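Local structure of plexin-A4 (Homo sapiens, 4E74) at residues K12-S17 with V31-C36; M77-E82 with N96-Y101; D66-Q71 with V108-S113. The protein is a semaphorin-receptor family member whose cytoplasmic Rho GTPase-binding domain, a ubiquitin-like fold, probably binds small GTPases of the Rho family. All coordinates share one frame; numbering follows the deposited sequence.

Interaction 1 (K12-S17 with V31-C36)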
loop_
_atom_site.group_PDB
_atom_site.type_symbol
_atom_site.label_atom_id
_atom_site.label_comp_id
_atom_site.label_asym_id
_atom_site.label_seq_id
_atom_site.Cartn_x
_atom_site.Cartn_y
_atom_site.Cartn_z
ATOM N N LYS A 12 -9.503 -8.532 21.502
ATOM C CA LYS A 12 -8.494 -9.500 21.832
ATOM C C LYS A 12 -7.692 -9.917 20.601
ATOM O O LYS A 12 -8.226 -9.929 19.483
ATOM C CB LYS A 12 -9.105 -10.765 22.433
ATOM C CG LYS A 12 -9.939 -10.530 23.688
ATOM C CD LYS A 12 -10.205 -11.869 24.367
ATOM C CE LYS A 12 -11.129 -11.733 25.567
ATOM N NZ LYS A 12 -10.506 -10.941 26.650
ATOM N N THR A 13 -6.440 -10.339 20.796
ATOM C CA THR A 13 -5.617 -10.841 19.697
ATOM C C THR A 13 -5.826 -12.333 19.488
ATOM O O THR A 13 -6.117 -13.099 20.404
ATOM C CB THR A 13 -4.090 -10.609 19.900
ATOM O OG1 THR A 13 -3.624 -11.301 21.066
ATOM C CG2 THR A 13 -3.820 -9.151 20.000
ATOM N N LEU A 14 -5.655 -12.773 18.234
ATOM C CA LEU A 14 -5.483 -14.181 17.932
ATOM C C LEU A 14 -4.461 -14.346 16.791
ATOM O O LEU A 14 -4.092 -13.357 16.134
ATOM C CB LEU A 14 -6.829 -14.909 17.572
ATOM C CG LEU A 14 -7.472 -14.533 16.247
ATOM C CD1 LEU A 14 -8.436 -15.660 15.803
ATOM C CD2 LEU A 14 -8.174 -13.184 16.288
ATOM N N VAL A 15 -3.968 -15.553 16.632
ATOM C CA VAL A 15 -3.037 -15.911 15.567
ATOM C C VAL A 15 -3.744 -16.703 14.454
ATOM O O VAL A 15 -4.413 -17.707 14.742
ATOM C CB VAL A 15 -1.849 -16.717 16.100
ATOM C CG1 VAL A 15 -0.893 -17.130 14.985
ATOM C CG2 VAL A 15 -1.087 -15.925 17.204
ATOM N N LEU A 16 -3.457 -16.335 13.196
ATOM C CA LEU A 16 -3.829 -17.156 12.024
ATOM C C LEU A 16 -2.567 -17.671 11.388
ATOM O O LEU A 16 -1.590 -16.919 11.280
ATOM C CB LEU A 16 -4.603 -16.339 11.041
ATOM C CG LEU A 16 -5.940 -15.807 11.527
ATOM C CD1 LEU A 16 -6.612 -14.973 10.426
ATOM C CD2 LEU A 16 -6.827 -16.973 11.982
ATOM N N SER A 17 -2.572 -18.926 10.943
ATOM C CA SER A 17 -1.439 -19.525 10.248
ATOM C C SER A 17 -1.690 -19.385 8.747
ATOM O O SER A 17 -2.557 -20.093 8.225
ATOM C CB SER A 17 -1.296 -20.974 10.677
ATOM O OG SER A 17 -0.089 -21.492 10.193
ATOM N N VAL A 31 0.385 -14.915 11.839
ATOM C CA VAL A 31 0.059 -13.494 11.828
ATOM C C VAL A 31 -0.909 -13.139 12.938
ATOM O O VAL A 31 -1.932 -13.802 13.122
ATOM C CB VAL A 31 -0.522 -13.052 10.472
ATOM C CG1 VAL A 31 -0.838 -11.557 10.488
ATOM C CG2 VAL A 31 0.445 -13.413 9.333
ATOM N N LYS A 32 -0.556 -12.129 13.733
ATOM C CA LYS A 32 -1.478 -11.560 14.729
ATOM C C LYS A 32 -2.527 -10.650 14.159
ATOM O O LYS A 32 -2.224 -9.700 13.396
ATOM C CB LYS A 32 -0.694 -10.733 15.798
ATOM C CG LYS A 32 0.156 -11.540 16.748
ATOM C CD LYS A 32 -0.573 -12.036 17.985
ATOM C CE LYS A 32 0.324 -12.993 18.765
ATOM N NZ LYS A 32 -0.241 -13.475 20.035
ATOM N N ILE A 33 -3.790 -10.893 14.513
ATOM C CA ILE A 33 -4.866 -9.942 14.221
ATOM C C ILE A 33 -5.819 -9.818 15.410
ATOM O O ILE A 33 -5.607 -10.477 16.429
ATOM C CB ILE A 33 -5.615 -10.211 12.885
ATOM C CG1 ILE A 33 -6.612 -11.345 13.018
ATOM C CG2 ILE A 33 -4.650 -10.475 11.699
ATOM C CD1 ILE A 33 -5.953 -12.664 13.392
ATOM N N LEU A 34 -6.804 -8.918 15.327
ATOM C CA LEU A 34 -7.749 -8.750 16.416
ATOM C C LEU A 34 -9.021 -9.489 16.089
ATOM O O LEU A 34 -9.445 -9.522 14.908
ATOM C CB LEU A 34 -8.083 -7.298 16.626
ATOM C CG LEU A 34 -6.876 -6.406 17.003
ATOM C CD1 LEU A 34 -7.253 -4.944 16.962
ATOM C CD2 LEU A 34 -6.387 -6.787 18.393
ATOM N N ASN A 35 -9.666 -10.003 17.128
ATOM C CA ASN A 35 -10.950 -10.694 16.897
ATOM C C ASN A 35 -12.103 -9.778 16.496
ATOM O O ASN A 35 -13.156 -10.294 16.022
ATOM C CB ASN A 35 -11.320 -11.563 18.075
ATOM C CG ASN A 35 -11.705 -10.767 19.286
ATOM O OD1 ASN A 35 -11.516 -9.549 19.377
ATOM N ND2 ASN A 35 -12.237 -11.479 20.286
ATOM N N CYS A 36 -11.915 -8.454 16.606
ATOM C CA CYS A 36 -12.858 -7.450 16.178
ATOM C C CYS A 36 -12.558 -6.759 14.839
ATOM O O CYS A 36 -13.254 -5.832 14.461
ATOM C CB CYS A 36 -13.029 -6.391 17.269
ATOM S SG CYS A 36 -11.476 -5.576 17.841
HETATM O O HOH W 1 -3.063 -14.065 20.292
#
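Leu14 CG, Ile33 CG1 and Asn35 CG all take the crowded position between backbone N and carbonyl carbon (chi1 78° in Ile33), which brings the end of each side chain closer to the facing segment. Ile33 CD1 is thereby laid across the hairpin, 3.7 Å from Leu14 CD2 and also 3.7 Å from Leu16 CG, roughly perpendicular to the Leu16 side chain. Branched aliphatic residues suit this face because Leu98 and helix 39-50 cover it. On the other face Lys32 bends at chi2 (-87°), so that its CE lies 3.6 Å from Val15 CG2. Long methylenes with a charged tip fit such an exposed place. Beneath the side chains, the hydrogen-bonded pairs Leu14-Ile33 and Leu16-Val31 zip the antiparallel strands with four nearly straight bonds. Asn35 prolongs the ladder beyond the strand: its N donates to Lys12 O at 2.8 Å, almost along the C=O axis, and its OD1 accepts from Lys12 N at 3.1 Å, the donor standing 53° above the carbonyl plane. A side-chain carbonyl thus stands in for a backbone one, so the hairpin's open end keeps its pairing while one face is apolar and on the other a water links Lys32 NZ and Thr13 OG1.

Interaction 2 (M77-E82 with N96-Y101)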
loop_
_atom_site.group_PDB
_atom_site.type_symbol
_atom_site.label_atom_id
_atom_site.label_comp_id
_atom_site.label_asym_id
_atom_site.label_seq_id
_atom_site.Cartn_x
_atom_site.Cartn_y
_atom_site.Cartn_z
ATOM N N MET A 77 -13.728 -22.505 3.649
ATOM C CA MET A 77 -14.813 -21.561 3.686
ATOM C C MET A 77 -14.334 -20.132 3.386
ATOM O O MET A 77 -13.361 -19.657 3.987
ATOM C CB MET A 77 -15.508 -21.626 5.074
ATOM C CG MET A 77 -16.076 -23.020 5.436
ATOM S SD MET A 77 -17.071 -22.901 6.925
ATOM C CE MET A 77 -17.275 -21.116 7.057
ATOM N N ILE A 78 -15.053 -19.422 2.533
ATOM C CA ILE A 78 -14.744 -18.006 2.266
ATOM C C ILE A 78 -15.433 -17.084 3.266
ATOM O O ILE A 78 -16.646 -17.138 3.475
ATOM C CB ILE A 78 -15.088 -17.610 0.813
ATOM C CG1 ILE A 78 -14.261 -18.453 -0.192
ATOM C CG2 ILE A 78 -14.893 -16.113 0.617
ATOM C CD1 ILE A 78 -12.742 -18.257 -0.153
ATOM N N LEU A 79 -14.632 -16.274 3.964
ATOM C CA LEU A 79 -15.100 -15.300 4.921
ATOM C C LEU A 79 -14.988 -13.923 4.312
ATOM O O LEU A 79 -14.042 -13.652 3.541
ATOM C CB LEU A 79 -14.233 -15.415 6.204
ATOM C CG LEU A 79 -14.002 -16.793 6.818
ATOM C CD1 LEU A 79 -13.211 -16.663 8.127
ATOM C CD2 LEU A 79 -15.358 -17.505 7.046
ATOM N N GLN A 80 -15.963 -13.061 4.590
ATOM C CA GLN A 80 -15.996 -11.728 4.065
ATOM C C GLN A 80 -16.791 -10.788 4.952
ATOM O O GLN A 80 -17.437 -11.228 5.901
ATOM C CB GLN A 80 -16.555 -11.715 2.616
ATOM C CG GLN A 80 -17.971 -12.240 2.515
ATOM C CD GLN A 80 -18.484 -12.251 1.067
ATOM O OE1 GLN A 80 -18.388 -11.235 0.335
ATOM N NE2 GLN A 80 -19.117 -13.336 0.695
ATOM N N ASP A 81 -16.715 -9.509 4.670
ATOM C CA ASP A 81 -17.365 -8.468 5.503
ATOM C C ASP A 81 -18.911 -8.645 5.556
ATOM O O ASP A 81 -19.524 -8.426 6.593
ATOM C CB ASP A 81 -17.098 -7.072 4.975
ATOM C CG ASP A 81 -15.669 -6.554 5.242
ATOM O OD1 ASP A 81 -14.906 -7.168 6.016
ATOM O OD2 ASP A 81 -15.359 -5.496 4.651
ATOM N N GLU A 82 -19.516 -9.041 4.434
ATOM C CA GLU A 82 -20.974 -9.239 4.364
ATOM C C GLU A 82 -21.337 -10.473 3.565
ATOM O O GLU A 82 -20.904 -10.629 2.417
ATOM C CB GLU A 82 -21.653 -8.012 3.766
ATOM C CG GLU A 82 -23.188 -8.088 3.836
ATOM C CD GLU A 82 -23.879 -6.902 3.180
ATOM O OE1 GLU A 82 -23.294 -5.803 3.158
ATOM O OE2 GLU A 82 -25.029 -7.096 2.684
ATOM N N ASN A 96 -18.776 -8.305 9.322
ATOM C CA ASN A 96 -18.371 -9.567 9.888
ATOM C C ASN A 96 -16.885 -9.497 10.364
ATOM O O ASN A 96 -16.070 -8.875 9.697
ATOM C CB ASN A 96 -18.478 -10.689 8.844
ATOM C CG ASN A 96 -19.905 -11.038 8.422
ATOM O OD1 ASN A 96 -20.943 -10.617 9.006
ATOM N ND2 ASN A 96 -19.973 -11.800 7.349
ATOM N N THR A 97 -16.579 -10.174 11.468
ATOM C CA THR A 97 -15.261 -10.251 12.083
ATOM C C THR A 97 -14.903 -11.724 12.287
ATOM O O THR A 97 -15.756 -12.635 12.067
ATOM C CB THR A 97 -15.279 -9.592 13.486
ATOM O OG1 THR A 97 -16.173 -10.369 14.321
ATOM C CG2 THR A 97 -15.727 -8.130 13.398
ATOM N N LEU A 98 -13.691 -12.044 12.716
ATOM C CA LEU A 98 -13.346 -13.418 13.004
ATOM C C LEU A 98 -14.188 -13.951 14.185
ATOM O O LEU A 98 -14.496 -15.143 14.249
ATOM C CB LEU A 98 -11.855 -13.614 13.277
ATOM C CG LEU A 98 -10.925 -13.414 12.057
ATOM C CD1 LEU A 98 -9.485 -13.295 12.492
ATOM C CD2 LEU A 98 -11.083 -14.520 11.025
ATOM N N ALA A 99 -14.492 -13.069 15.153
ATOM C CA ALA A 99 -15.339 -13.474 16.303
ATOM C C ALA A 99 -16.724 -13.857 15.821
ATOM O O ALA A 99 -17.309 -14.822 16.334
ATOM C CB ALA A 99 -15.406 -12.359 17.353
ATOM N N HIS A 100 -17.252 -13.113 14.858
ATOM C CA HIS A 100 -18.544 -13.460 14.219
ATOM C C HIS A 100 -18.572 -14.869 13.693
ATOM O O HIS A 100 -19.574 -15.630 13.884
ATOM C CB HIS A 100 -18.820 -12.467 13.112
ATOM C CG HIS A 100 -19.995 -12.823 12.245
ATOM N ND1 HIS A 100 -21.287 -12.537 12.604
ATOM C CD2 HIS A 100 -20.052 -13.450 11.005
ATOM C CE1 HIS A 100 -22.120 -12.968 11.612
ATOM N NE2 HIS A 100 -21.375 -13.528 10.643
ATOM N N TYR A 101 -17.497 -15.269 13.038
ATOM C CA TYR A 101 -17.393 -16.617 12.465
ATOM C C TYR A 101 -16.877 -17.702 13.418
ATOM O O TYR A 101 -16.808 -18.873 13.063
ATOM C CB TYR A 101 -16.501 -16.583 11.215
ATOM C CG TYR A 101 -17.057 -15.900 9.968
ATOM C CD1 TYR A 101 -18.069 -16.503 9.191
ATOM C CD2 TYR A 101 -16.500 -14.729 9.482
ATOM C CE1 TYR A 101 -18.509 -15.903 8.030
ATOM C CE2 TYR A 101 -16.924 -14.109 8.323
ATOM C CZ TYR A 101 -17.920 -14.724 7.558
ATOM O OH TYR A 101 -18.337 -14.192 6.373
#
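Ile78 turns its side chain from the 96-101 segment toward strand 65-70, so the contact proper begins at Leu79, near the end of the edge strand 76-79. Leu79 CD2 sits squarely over the Tyr101 ring, 3.5 Å from the centroid and only 7° off the ring normal, a CH-pi contact. Its CB lies near the hydroxyl end of the ring, 3.7 Å from Tyr101 CE2, as the two side chains run antiparallel alongside each other, and CD1 touches Leu98 CD2. A branched aliphatic residue is apt here, with one methyl centred on the ring and the other between the ring's rim and Leu98. His100 CD2 covers the opposite face, so the ring is sandwiched.

At Gln80 the contact becomes polar. Its N donates to Tyr101 OH at 3.2 Å in a nearly straight bond (174°), while its O lies at the edge of the ring, in plane, and accepts from Asn96 ND2 at 3.0 Å, the bond bent to 137°. Asp81 then offers its O to Asn96 N at 2.8 Å, on a lone pair, while its OD2 is hydrogen-bonded to Thr40 OG1. Asn96, with CG anti to its carbonyl carbon, lies against both carbonyls; its OD1 is taken by Thr86. Tyr101 OH also bonds Asp83 OD2. Behind it, Thr97 OG1 N-caps the short, weakly bonded helix by accepting from His100 N.

A buried asparagine and a tyrosine with an apolar ring and polar tip thus suit the place where the chain leaves its strand: Asn96 ND2 and Tyr101 OH serve the backbone of Gln80, and Asn96 N serves Asp81 O. With Asp83 beside it, the phenol is likely to remain neutral.

Interaction 3 (D66-Q71 with V108-S113)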
loop_
_atom_site.group_PDB
_atom_site.type_symbol
_atom_site.label_atom_id
_atom_site.label_comp_id
_atom_site.label_asym_id
_atom_site.label_seq_id
_atom_site.Cartn_x
_atom_site.Cartn_y
_atom_site.Cartn_z
ATOM N N ASP A 66 -9.916 -12.757 -1.372
ATOM C CA ASP A 66 -10.846 -13.296 -0.347
ATOM C C ASP A 66 -10.071 -14.125 0.680
ATOM O O ASP A 66 -9.098 -14.814 0.370
ATOM C CB ASP A 66 -11.946 -14.168 -1.011
ATOM C CG ASP A 66 -13.121 -13.381 -1.466
ATOM O OD1 ASP A 66 -13.683 -12.534 -0.709
ATOM O OD2 ASP A 66 -13.551 -13.637 -2.653
ATOM N N LEU A 67 -10.553 -14.104 1.941
ATOM C CA LEU A 67 -10.002 -14.903 2.994
ATOM C C LEU A 67 -10.620 -16.291 3.016
ATOM O O LEU A 67 -11.839 -16.416 3.136
ATOM C CB LEU A 67 -10.259 -14.232 4.359
ATOM C CG LEU A 67 -9.615 -14.872 5.600
ATOM C CD1 LEU A 67 -8.075 -14.960 5.527
ATOM C CD2 LEU A 67 -10.081 -14.127 6.849
ATOM N N GLU A 68 -9.788 -17.311 2.930
ATOM C CA GLU A 68 -10.271 -18.707 2.945
ATOM C C GLU A 68 -9.861 -19.380 4.239
ATOM O O GLU A 68 -8.665 -19.525 4.532
ATOM C CB GLU A 68 -9.702 -19.475 1.776
ATOM C CG GLU A 68 -10.248 -20.896 1.569
ATOM C CD GLU A 68 -9.565 -21.594 0.433
ATOM O OE1 GLU A 68 -8.317 -21.745 0.459
ATOM O OE2 GLU A 68 -10.315 -22.075 -0.465
ATOM N N TRP A 69 -10.846 -19.791 5.034
ATOM C CA TRP A 69 -10.573 -20.575 6.255
ATOM C C TRP A 69 -10.465 -22.045 5.947
ATOM O O TRP A 69 -11.432 -22.664 5.480
ATOM C CB TRP A 69 -11.693 -20.296 7.272
ATOM C CG TRP A 69 -11.614 -21.038 8.585
ATOM C CD1 TRP A 69 -10.548 -21.698 9.151
ATOM C CD2 TRP A 69 -12.732 -21.188 9.526
ATOM N NE1 TRP A 69 -10.908 -22.259 10.399
ATOM C CE2 TRP A 69 -12.221 -21.965 10.658
ATOM C CE3 TRP A 69 -14.059 -20.765 9.525
ATOM C CZ2 TRP A 69 -13.046 -22.299 11.723
ATOM C CZ3 TRP A 69 -14.862 -21.085 10.638
ATOM C CH2 TRP A 69 -14.356 -21.839 11.681
ATOM N N ARG A 70 -9.275 -22.601 6.090
ATOM C CA ARG A 70 -9.011 -24.026 5.861
ATOM C C ARG A 70 -9.156 -24.801 7.168
ATOM O O ARG A 70 -8.199 -24.936 7.959
ATOM C CB ARG A 70 -7.643 -24.255 5.213
ATOM C CG ARG A 70 -7.528 -23.531 3.877
ATOM C CD ARG A 70 -6.267 -23.886 3.092
ATOM N NE ARG A 70 -6.338 -23.204 1.823
ATOM C CZ ARG A 70 -5.448 -23.303 0.836
ATOM N NH1 ARG A 70 -4.355 -24.022 0.992
ATOM N NH2 ARG A 70 -5.677 -22.657 -0.299
ATOM N N GLN A 71 -10.395 -25.232 7.442
ATOM C CA GLN A 71 -10.744 -25.909 8.701
ATOM C C GLN A 71 -10.022 -27.243 8.870
ATOM O O GLN A 71 -9.719 -27.931 7.898
ATOM C CB GLN A 71 -12.254 -26.217 8.727
ATOM C CG GLN A 71 -13.145 -25.018 8.790
ATOM C CD GLN A 71 -14.591 -25.388 9.076
ATOM O OE1 GLN A 71 -15.015 -26.562 8.911
ATOM N NE2 GLN A 71 -15.395 -24.374 9.470
ATOM N N VAL A 108 -5.813 -22.189 10.183
ATOM C CA VAL A 108 -5.087 -22.071 8.903
ATOM C C VAL A 108 -5.956 -21.299 7.921
ATOM O O VAL A 108 -7.145 -21.582 7.769
ATOM C CB VAL A 108 -4.744 -23.442 8.295
ATOM C CG1 VAL A 108 -4.014 -23.281 6.937
ATOM C CG2 VAL A 108 -3.895 -24.273 9.255
ATOM N N VAL A 109 -5.371 -20.311 7.242
ATOM C CA VAL A 109 -6.073 -19.461 6.292
ATOM C C VAL A 109 -5.215 -19.241 5.062
ATOM O O VAL A 109 -3.978 -19.432 5.131
ATOM C CB VAL A 109 -6.500 -18.079 6.846
ATOM C CG1 VAL A 109 -7.388 -18.220 8.091
ATOM C CG2 VAL A 109 -5.262 -17.210 7.156
ATOM N N ALA A 110 -5.873 -18.908 3.944
ATOM C CA ALA A 110 -5.190 -18.526 2.694
ATOM C C ALA A 110 -5.873 -17.332 2.090
ATOM O O ALA A 110 -7.045 -17.043 2.366
ATOM C CB ALA A 110 -5.211 -19.690 1.682
ATOM N N LEU A 111 -5.133 -16.549 1.297
ATOM C CA LEU A 111 -5.738 -15.509 0.508
ATOM C C LEU A 111 -5.879 -16.017 -0.944
ATOM O O LEU A 111 -4.910 -16.558 -1.542
ATOM C CB LEU A 111 -4.902 -14.217 0.522
ATOM C CG LEU A 111 -4.754 -13.544 1.875
ATOM C CD1 LEU A 111 -3.916 -12.272 1.701
ATOM C CD2 LEU A 111 -6.141 -13.214 2.467
ATOM N N VAL A 112 -7.082 -15.881 -1.474
ATOM C CA VAL A 112 -7.492 -16.386 -2.796
ATOM C C VAL A 112 -7.887 -15.240 -3.700
ATOM O O VAL A 112 -8.673 -14.374 -3.356
ATOM C CB VAL A 112 -8.671 -17.395 -2.646
ATOM C CG1 VAL A 112 -9.120 -17.935 -4.017
ATOM C CG2 VAL A 112 -8.261 -18.538 -1.753
ATOM N N SER A 113 -7.332 -15.217 -4.921
ATOM C CA SER A 113 -7.702 -14.182 -5.861
ATOM C C SER A 113 -9.161 -14.295 -6.347
ATOM O O SER A 113 -9.696 -15.387 -6.460
ATOM C CB SER A 113 -6.789 -14.237 -7.111
ATOM O OG SER A 113 -5.458 -13.935 -6.748
HETATM O O HOH W 2 -7.785 -24.316 10.573
#
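Five backbone bonds join strands 66-70 and 108-113. Asp66 and Val112 exchange a reciprocal pair, Asp66 N to Val112 O at 2.8 Å, and Glu68 and Ala110 do the same, with Glu68 N to Ala110 O at 2.8 Å. At the next step Arg70 N gives a more bent bond (147°) to Val108 O, from 28° above the carbonyl plane. The return partner is a water, which accepts from Val108 N at 2.9 Å and donates to Arg70 O at 2.7 Å, so both backbone groups are satisfied where the ladder loosens. On the face carrying Glu68 and Ala110, Arg70, extended from CG to NE, grips Glu68 OE1 side-on with NE (2.8 Å) and NH2 (2.9 Å) in a salt bridge, the oxygen lying in the guanidinium plane. Ala110 CB lies under one guanidinium face; so small a residue suits this flat ion pair. Arg76 lies close to Arg70, like charge to like, and touches Glu68, whose carboxylate probably offsets some repulsion. The other face is apolar: Leu67 CD1 meets Val109 CB at 3.7 Å and Leu111 CD2, beneath helix 39-50. Strand 108-113 is central, antiparallel to 65-70 and parallel to 13-18, with a helix packed across the sheet, as in the ubiquitin-like beta-grasp fold.

How the interactions relate
All three interactions serve one mixed sheet. Interaction 1 holds the N-terminal hairpin at one side, interaction 3 pairs the central strand 108-113 with 65-70, and interaction 2 ties the edge strand 76-79 to the short helix 98-101. Each is partly buried; interaction 3 lies nearest the chain's centre, and none of its touching residues is fully exposed. Interactions 1 and 3 are both antiparallel ladders, linked through Ser17 O and Val109 N; interaction 2, lacking a ladder, relies on side-chain amide and phenol bonds and one backbone bond. Their polar faces differ too: a water bridge between side chains in interaction 1, an ion pair in interaction 3, whose own water joins backbone groups. Leu98 packs on Ile33, joining interactions 1 and 2 inside.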